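Local structure of lipoprotein (Bacillus anthracis, 4JG9) at residues Asn134-Asp137 with Ser138-Glu142; Ser148-Ser152 with Gly153-Leu157. The protein is of unknown function but, as a putative lipoprotein, is probably tethered to the cell membrane by a lipid and may bind lipids. All coordinates share one frame; numbering follows the deposited sequence.

Contact 1 (Asn134-Asp137 with Ser138-Glu142)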
ATOM      1  N   ASN A 134      14.987   4.209   4.825  1.00 38.99           N
ATOM      2  CA  ASN A 134      16.413   4.061   5.121  1.00 37.28           C
ATOM      3  C   ASN A 134      16.925   2.651   4.864  1.00 37.66           C
ATOM      4  O   ASN A 134      16.164   1.677   4.871  1.00 42.07           O
ATOM      5  CB  ASN A 134      16.692   4.467   6.563  1.00 43.59           C
ATOM      6  CG  ASN A 134      16.038   3.537   7.558  1.00 46.31           C
ATOM      7  OD1 ASN A 134      14.806   3.465   7.639  1.00 50.06           O
ATOM      8  ND2 ASN A 134      16.857   2.843   8.346  1.00 44.56           N
ATOM      9  N   THR A 135      18.228   2.552   4.637  1.00 37.09           N
ATOM     10  CA  THR A 135      18.880   1.283   4.367  1.00 34.52           C
ATOM     11  C   THR A 135      19.495   0.786   5.656  1.00 47.98           C
ATOM     12  O   THR A 135      20.187   1.548   6.333  1.00 56.47           O
ATOM     13  CB  THR A 135      20.011   1.480   3.344  1.00 37.28           C
ATOM     14  OG1 THR A 135      19.489   2.076   2.151  1.00 45.02           O
ATOM     15  CG2 THR A 135      20.700   0.161   3.028  1.00 36.06           C
ATOM     16  N   ILE A 136      19.242  -0.468   6.021  1.00 46.59           N
ATOM     17  CA  ILE A 136      19.867  -1.032   7.216  1.00 41.97           C
ATOM     18  C   ILE A 136      21.009  -1.956   6.815  1.00 49.01           C
ATOM     19  O   ILE A 136      21.126  -2.326   5.646  1.00 53.49           O
ATOM     20  CB  ILE A 136      18.864  -1.826   8.088  1.00 44.46           C
ATOM     21  CG1 ILE A 136      18.482  -3.133   7.398  1.00 47.16           C
ATOM     22  CG2 ILE A 136      17.623  -0.994   8.411  1.00 43.78           C
ATOM     23  CD1 ILE A 136      17.631  -4.034   8.233  1.00 50.59           C
ATOM     24  N   ASP A 137      21.849  -2.308   7.789  1.00 52.06           N
ATOM     25  CA  ASP A 137      22.946  -3.260   7.604  1.00 54.73           C
ATOM     26  C   ASP A 137      23.309  -3.890   8.953  1.00 55.49           C
ATOM     27  O   ASP A 137      22.621  -3.660   9.949  1.00 56.98           O
ATOM     28  CB  ASP A 137      24.163  -2.583   6.967  1.00 58.62           C
ATOM     29  CG  ASP A 137      24.667  -1.392   7.776  1.00 64.51           C
ATOM     30  OD1 ASP A 137      24.502  -1.371   9.018  1.00 67.62           O
ATOM     31  OD2 ASP A 137      25.198  -0.446   7.161  1.00 66.78           O
ATOM     32  N   SER A 138      24.409  -4.640   8.984  1.00 54.26           N
ATOM     33  CA  SER A 138      24.879  -5.324  10.193  1.00 53.40           C
ATOM     34  C   SER A 138      25.259  -4.389  11.347  1.00 53.89           C
ATOM     35  O   SER A 138      25.384  -4.828  12.487  1.00 61.46           O
ATOM     36  CB  SER A 138      26.068  -6.213   9.851  1.00 54.53           C
ATOM     37  OG  SER A 138      27.089  -5.434   9.247  1.00 59.80           O
ATOM     38  N   THR A 139      25.426  -3.105  11.052  1.00 54.23           N
ATOM     39  CA  THR A 139      25.820  -2.123  12.059  1.00 55.42           C
ATOM     40  C   THR A 139      24.645  -1.278  12.566  1.00 59.75           C
ATOM     41  O   THR A 139      24.815  -0.465  13.475  1.00 65.46           O
ATOM     42  CB  THR A 139      26.868  -1.128  11.510  1.00 56.17           C
ATOM     43  OG1 THR A 139      26.203  -0.089  10.777  1.00 58.66           O
ATOM     44  CG2 THR A 139      27.867  -1.829  10.614  1.00 57.66           C
ATOM     45  N   THR A 140      23.470  -1.425  11.969  1.00 53.82           N
ATOM     46  CA  THR A 140      22.320  -0.641  12.413  1.00 51.44           C
ATOM     47  C   THR A 140      21.887  -0.966  13.839  1.00 53.72           C
ATOM     48  O   THR A 140      21.630  -0.077  14.639  1.00 55.71           O
ATOM     49  CB  THR A 140      21.113  -0.840  11.482  1.00 48.19           C
ATOM     50  OG1 THR A 140      21.477  -0.485  10.150  1.00 58.39           O
ATOM     51  CG2 THR A 140      19.964   0.029  11.917  1.00 38.94           C
ATOM     52  N   ASN A 141      21.814  -2.251  14.145  1.00 48.18           N
ATOM     53  CA  ASN A 141      21.483  -2.705  15.484  1.00 53.72           C
ATOM     54  C   ASN A 141      20.047  -2.437  15.907  1.00 53.48           C
ATOM     55  O   ASN A 141      19.311  -3.359  16.217  1.00 49.19           O
ATOM     56  CB  ASN A 141      22.469  -2.140  16.498  1.00 54.24           C
ATOM     57  CG  ASN A 141      23.868  -2.667  16.289  1.00 62.92           C
ATOM     58  OD1 ASN A 141      24.067  -3.692  15.645  1.00 61.75           O
ATOM     59  ND2 ASN A 141      24.846  -1.966  16.833  1.00 67.36           N
ATOM     60  N   GLU A 142      19.650  -1.173  15.924  1.00 55.82           N
ATOM     61  CA  GLU A 142      18.291  -0.827  16.323  1.00 55.37           C
ATOM     62  C   GLU A 142      17.684   0.315  15.514  1.00 53.77           C
ATOM     63  O   GLU A 142      18.384   1.181  15.015  1.00 58.25           O
ATOM     64  CB  GLU A 142      18.212  -0.546  17.824  1.00 59.60           C
ATOM     65  CG  GLU A 142      18.735   0.810  18.244  1.00 66.46           C
ATOM     66  CD  GLU A 142      18.659   1.021  19.740  1.00 72.38           C
ATOM     67  OE1 GLU A 142      18.845   0.050  20.494  1.00 66.19           O
ATOM     68  OE2 GLU A 142      18.421   2.167  20.161  1.00 76.68           O
TER
HETATM   69  O   HOH W   1      22.172  -4.281  12.514  1.00 46.67           O

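Contact 2 (Ser148-Ser152 with Gly153-Leu157)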
ATOM      1  N   SER A 148       0.878   0.443  12.721  1.00 43.81           N
ATOM      2  CA  SER A 148      -0.533   0.390  13.053  1.00 42.90           C
ATOM      3  C   SER A 148      -1.180  -0.798  12.343  1.00 44.23           C
ATOM      4  O   SER A 148      -0.925  -1.019  11.162  1.00 43.47           O
ATOM      5  CB  SER A 148      -1.218   1.701  12.655  1.00 42.80           C
ATOM      6  OG  SER A 148      -2.550   1.748  13.153  1.00 45.17           O
ATOM      7  N   LEU A 149      -1.985  -1.569  13.073  1.00 43.30           N
ATOM      8  CA  LEU A 149      -2.763  -2.673  12.507  1.00 42.00           C
ATOM      9  C   LEU A 149      -4.245  -2.316  12.532  1.00 44.66           C
ATOM     10  O   LEU A 149      -4.743  -1.784  13.529  1.00 46.03           O
ATOM     11  CB  LEU A 149      -2.551  -3.969  13.293  1.00 51.76           C
ATOM     12  CG  LEU A 149      -1.296  -4.817  13.043  1.00 56.20           C
ATOM     13  CD1 LEU A 149      -1.039  -4.900  11.546  1.00 56.85           C
ATOM     14  CD2 LEU A 149      -0.093  -4.278  13.791  1.00 54.23           C
ATOM     15  N   PRO A 150      -4.957  -2.601  11.434  1.00 45.79           N
ATOM     16  CA  PRO A 150      -6.350  -2.166  11.273  1.00 46.98           C
ATOM     17  C   PRO A 150      -7.367  -2.850  12.178  1.00 49.69           C
ATOM     18  O   PRO A 150      -8.425  -2.269  12.401  1.00 53.13           O
ATOM     19  CB  PRO A 150      -6.660  -2.491   9.804  1.00 47.99           C
ATOM     20  CG  PRO A 150      -5.667  -3.532   9.417  1.00 47.87           C
ATOM     21  CD  PRO A 150      -4.429  -3.256  10.224  1.00 46.09           C
ATOM     22  N   SER A 151      -7.084  -4.042  12.692  1.00 50.98           N
ATOM     23  CA  SER A 151      -8.064  -4.697  13.555  1.00 48.29           C
ATOM     24  C   SER A 151      -7.380  -5.646  14.515  1.00 49.96           C
ATOM     25  O   SER A 151      -6.250  -6.063  14.274  1.00 53.16           O
ATOM     26  CB  SER A 151      -9.122  -5.444  12.734  1.00 48.74           C
ATOM     27  OG  SER A 151      -8.586  -6.618  12.146  1.00 48.90           O
ATOM     28  N   SER A 152      -8.073  -5.987  15.599  1.00 51.58           N
ATOM     29  CA  SER A 152      -7.501  -6.835  16.636  1.00 51.34           C
ATOM     30  C   SER A 152      -7.512  -8.305  16.238  1.00 53.45           C
ATOM     31  O   SER A 152      -8.455  -8.780  15.604  1.00 56.60           O
ATOM     32  CB  SER A 152      -8.262  -6.663  17.945  1.00 46.64           C
ATOM     33  OG  SER A 152      -9.554  -7.233  17.852  1.00 53.62           O
ATOM     34  N   GLY A 153      -6.468  -9.018  16.650  1.00 48.43           N
ATOM     35  CA  GLY A 153      -6.327 -10.428  16.346  1.00 41.39           C
ATOM     36  C   GLY A 153      -4.872 -10.762  16.097  1.00 47.01           C
ATOM     37  O   GLY A 153      -3.989  -9.949  16.362  1.00 46.06           O
ATOM     38  N   LEU A 154      -4.619 -11.947  15.552  1.00 48.37           N
ATOM     39  CA  LEU A 154      -3.261 -12.350  15.219  1.00 45.27           C
ATOM     40  C   LEU A 154      -2.906 -11.898  13.799  1.00 47.64           C
ATOM     41  O   LEU A 154      -3.729 -11.962  12.867  1.00 47.98           O
ATOM     42  CB  LEU A 154      -3.103 -13.866  15.358  1.00 44.57           C
ATOM     43  CG  LEU A 154      -3.295 -14.474  16.764  1.00 47.99           C
ATOM     44  CD1 LEU A 154      -3.296 -15.994  16.730  1.00 42.78           C
ATOM     45  CD2 LEU A 154      -2.202 -13.988  17.691  1.00 45.22           C
ATOM     46  N   TRP A 155      -1.678 -11.409  13.664  1.00 44.61           N
ATOM     47  CA  TRP A 155      -1.130 -10.933  12.408  1.00 41.55           C
ATOM     48  C   TRP A 155       0.240 -11.552  12.236  1.00 45.09           C
ATOM     49  O   TRP A 155       1.020 -11.603  13.188  1.00 49.16           O
ATOM     50  CB  TRP A 155      -0.976  -9.410  12.435  1.00 41.77           C
ATOM     51  CG  TRP A 155      -2.280  -8.667  12.418  1.00 41.93           C
ATOM     52  CD1 TRP A 155      -3.089  -8.409  13.486  1.00 44.48           C
ATOM     53  CD2 TRP A 155      -2.927  -8.086  11.273  1.00 37.63           C
ATOM     54  NE1 TRP A 155      -4.202  -7.706  13.075  1.00 47.34           N
ATOM     55  CE2 TRP A 155      -4.125  -7.498  11.722  1.00 42.88           C
ATOM     56  CE3 TRP A 155      -2.608  -8.014   9.912  1.00 42.74           C
ATOM     57  CZ2 TRP A 155      -5.004  -6.837  10.860  1.00 48.93           C
ATOM     58  CZ3 TRP A 155      -3.485  -7.359   9.050  1.00 41.15           C
ATOM     59  CH2 TRP A 155      -4.666  -6.781   9.525  1.00 43.07           C
ATOM     60  N   VAL A 156       0.539 -12.023  11.030  1.00 47.23           N
ATOM     61  CA  VAL A 156       1.889 -12.461  10.719  1.00 45.81           C
ATOM     62  C   VAL A 156       2.652 -11.313  10.063  1.00 46.58           C
ATOM     63  O   VAL A 156       2.116 -10.598   9.206  1.00 44.98           O
ATOM     64  CB  VAL A 156       1.921 -13.726   9.833  1.00 46.80           C
ATOM     65  CG1 VAL A 156       1.247 -13.467   8.475  1.00 47.98           C
ATOM     66  CG2 VAL A 156       3.370 -14.227   9.652  1.00 40.29           C
ATOM     67  N   LEU A 157       3.892 -11.121  10.489  1.00 46.91           N
ATOM     68  CA  LEU A 157       4.728 -10.074   9.927  1.00 45.74           C
ATOM     69  C   LEU A 157       5.811 -10.680   9.039  1.00 47.56           C
ATOM     70  O   LEU A 157       6.746 -11.297   9.542  1.00 50.43           O
ATOM     71  CB  LEU A 157       5.373  -9.289  11.059  1.00 43.09           C
ATOM     72  CG  LEU A 157       4.658  -8.046  11.582  1.00 45.38           C
ATOM     73  CD1 LEU A 157       3.190  -8.284  11.756  1.00 40.72           C
ATOM     74  CD2 LEU A 157       5.281  -7.630  12.911  1.00 45.41           C
TER

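Contact 1 (Asn134-Asp137 with Ser138-Glu142)
Asp137 has its CG between the backbone N and the carbonyl carbon (chi1 57°), which turns its carboxylate forward over the chain toward Thr139. Thr140 has its OG1 beside its own backbone N and anti to the carbonyl carbon (chi1 -57°), which points the hydroxyl back at the start of the turn. Asp137 OD1 takes two bonds from one residue. Thr139 N reaches it at 2.8 Å, from well above the carboxylate plane. The hydroxyl Thr139 OG1 donates to Asp137 OD1, also at 2.8 Å, on the syn side and closer to that plane. Both donors come from the same face. Together they hold OD1 in place and restrict the rotation of the carboxylate.

The backbone closes the turn as well. Thr140 N gives a 3.1 Å bond to Asp137 O. Asp137 O also accepts a hydrogen bond from a water at 2.7 Å. The same water accepts from Asn141 N at 2.6 Å and bridges the two residues. In return, Asp137 N donates to Thr140 OG1 at 3.0 Å, and the bond is fairly straight (160°). Thr140 OG1 also lies 3.6 Å from Ile136 CB, where the polar turn meets the end of the strand. Ile136 and Thr140 both rest on Phe94 of strand 88-94. A second, tighter bend follows: Glu142 N bonds to Thr140 O at 2.6 Å across Asn141, whose backbone phi is positive.

Asp137 to Thr140 therefore form a type I beta turn with an Asx turn built on its first residue, the combination called an Asx motif. A classic gamma turn centred on Asn141 leads directly into strand 142-147.

Contact 2 (Ser148-Ser152 with Gly153-Leu157)
Leu149 lies over one face of the Trp155 indole, and this is the tightly packed part of the contact. Leu149 CG sits 3.9 Å from the centroid of the five-membered ring, almost on the ring normal (3° off), in a CH-pi contact. Leu149 CD1 continues across the same face and comes to 3.7 Å from Trp155 CD2. The far end of the indole meets Pro150 obliquely, with Pro150 CG 3.4 Å from Trp155 CH2. The ring edge is held as well. Trp155 NE1 donates to Ser151 O at 2.9 Å, with the acceptor close to the ring plane. This satisfies the buried indole N-H and sets the ring's rotation. Trp155 CG lies beside its backbone N (chi1 -70°), which swings the indole across the bend toward the preceding loop.

The solvent side is at Ser152, which is exposed; its bond to CB points away, although CB still touches Gly153 N. Gly153 follows with a positive phi of 144°, where a side chain would be pressed against Ser152 O. Lys110 bonds to Ser151 OG and Ser152 O. The second subunit also covers part of the site: its Thr37 O bonds to Ser151 OG, and its Gln38 packs on Trp155.

This is a bend between two antiparallel sheets: the loop leaves strand 142-147, outermost in one, and enters strand 153-161, which lies between strands 102-110 and 164-173 of the other.

How the contacts relate
Contact 1 is at the surface and contact 2 is mostly buried. Their centres are 25 Å apart, on opposite sides of the chain's centre, and they do not touch. Strand 142-147 joins them in sequence: contact 1 leads into it from strand 131-136, and contact 2 leads out of it to strand 153-161. The chain thus passes from one antiparallel sheet to the other and back. The chemistry follows the setting. Contact 1 relies on a carboxylate, hydroxyls, backbone groups and a water. Contact 2 relies on apolar cover of an indole with a single hydrogen bond at its edge, to the loop. Of the two, contact 2 alone meets the second subunit.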